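Local coordinates for protein cyclopropane mycolic acid synthase 1 (Mycobacterium tuberculosis, PDB 1KPH) that converts a double bond of an alpha mycolic acid into a cyclopropane ring at the distal position, using a methylene group taken from S-adenosyl-L-methionine, at residues M80-V83 with N89-G92. Residues are numbered along the deposited sequence; the frame is centred on the assembly and turned at random.
Sequences MRAV and NVVG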
loop_
_atom_site.group_PDB
_atom_site.type_symbol
_atom_site.label_atom_id
_atom_site.label_comp_id
_atom_site.label_asym_id
_atom_site.label_seq_id
_atom_site.Cartn_x
_atom_site.Cartn_y
_atom_site.Cartn_z
ATOM N N MET A 80 12.535 0.193 7.167
ATOM C CA MET A 80 13.546 -0.457 7.989
ATOM C C MET A 80 14.256 -1.595 7.260
ATOM O O MET A 80 15.436 -1.843 7.499
ATOM C CB MET A 80 12.924 -0.959 9.291
ATOM C CG MET A 80 12.264 0.142 10.134
ATOM S SD MET A 80 13.251 1.648 10.317
ATOM C CE MET A 80 14.546 1.091 11.438
ATOM N N ARG A 81 13.538 -2.285 6.379
ATOM C CA ARG A 81 14.122 -3.374 5.593
ATOM C C ARG A 81 15.129 -2.754 4.627
ATOM O O ARG A 81 16.226 -3.282 4.420
ATOM C CB ARG A 81 13.032 -4.103 4.805
ATOM C CG ARG A 81 13.529 -5.159 3.815
ATOM C CD ARG A 81 14.106 -6.360 4.521
ATOM N NE ARG A 81 14.396 -7.481 3.624
ATOM C CZ ARG A 81 14.875 -8.649 4.044
ATOM N NH1 ARG A 81 15.108 -8.834 5.334
ATOM N NH2 ARG A 81 15.131 -9.627 3.187
ATOM N N ALA A 82 14.750 -1.624 4.040
ATOM C CA ALA A 82 15.623 -0.925 3.109
ATOM C C ALA A 82 16.923 -0.561 3.826
ATOM O O ALA A 82 18.014 -0.744 3.289
ATOM C CB ALA A 82 14.935 0.336 2.586
ATOM N N VAL A 83 16.798 -0.047 5.046
ATOM C CA VAL A 83 17.967 0.326 5.836
ATOM C C VAL A 83 18.828 -0.885 6.201
ATOM O O VAL A 83 20.016 -0.950 5.877
ATOM C CB VAL A 83 17.551 1.016 7.158
ATOM C CG1 VAL A 83 18.771 1.203 8.062
ATOM C CG2 VAL A 83 16.907 2.357 6.869
ATOM N N ASN A 89 19.640 5.248 3.070
ATOM C CA ASN A 89 19.021 6.204 3.983
ATOM C C ASN A 89 17.555 6.159 3.576
ATOM O O ASN A 89 17.243 5.726 2.466
ATOM C CB ASN A 89 19.556 7.621 3.742
ATOM C CG ASN A 89 21.050 7.720 3.932
ATOM O OD1 ASN A 89 21.773 8.148 3.031
ATOM N ND2 ASN A 89 21.525 7.330 5.111
ATOM N N VAL A 90 16.658 6.613 4.441
ATOM C CA VAL A 90 15.245 6.582 4.098
ATOM C C VAL A 90 14.450 7.775 4.596
ATOM O O VAL A 90 14.831 8.451 5.555
ATOM C CB VAL A 90 14.553 5.300 4.642
ATOM C CG1 VAL A 90 15.095 4.070 3.939
ATOM C CG2 VAL A 90 14.767 5.191 6.151
ATOM N N VAL A 91 13.333 8.012 3.915
ATOM C CA VAL A 91 12.400 9.073 4.242
ATOM C C VAL A 91 11.026 8.446 4.022
ATOM O O VAL A 91 10.735 7.942 2.938
ATOM C CB VAL A 91 12.577 10.285 3.308
ATOM C CG1 VAL A 91 11.525 11.338 3.615
ATOM C CG2 VAL A 91 13.971 10.874 3.484
ATOM N N GLY A 92 10.198 8.449 5.058
ATOM C CA GLY A 92 8.873 7.866 4.948
ATOM C C GLY A 92 7.785 8.895 5.179
ATOM O O GLY A 92 7.900 9.738 6.072
#
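V90 of strand 89-93 points toward helix 77-86, where its CG1 touches both V83 and A82 and its CG2 only V83 across this contact. Helix and strand are the last two elements of a beta-alpha-beta unit in the Rossmann-like methyltransferase fold. The unit starts with strand 67-71, which runs parallel to strand 89-93 beside it in the sheet. The contact is apolar and buried.

V83 and V90 cross at about a right angle. A single branch of V83 does the touching. Its CG2 meets V90 CG2 at 3.6 Å and V90 CG1 at 3.8 Å, so this methyl faces the fork of the V90 side chain. The first torsion of V83 explains the choice: CG1 stands anti to the backbone N (chi1 171°), which turns CG2 to the strand.

V90 points its CB toward the helix. Its CG1 lies anti to the carbonyl carbon (chi1 -67°), a setting that brings this methyl between the two helix residues. A82 also directs its CB, the whole of its side chain, at the strand.

Around A82 the apolar surroundings continue with L68 of strand 67-71 and L57 of helix 45-57, both of which it touches. V83 and V90 both touch K116 of strand 116-119. L68 belongs to a segment that probably binds S-adenosyl-L-methionine, but the A82 side chain is about 12 Å from the bound S-adenosyl-L-homocysteine. On the A82 side, the contact is made by CB, 4.0 Å from V90 CG1.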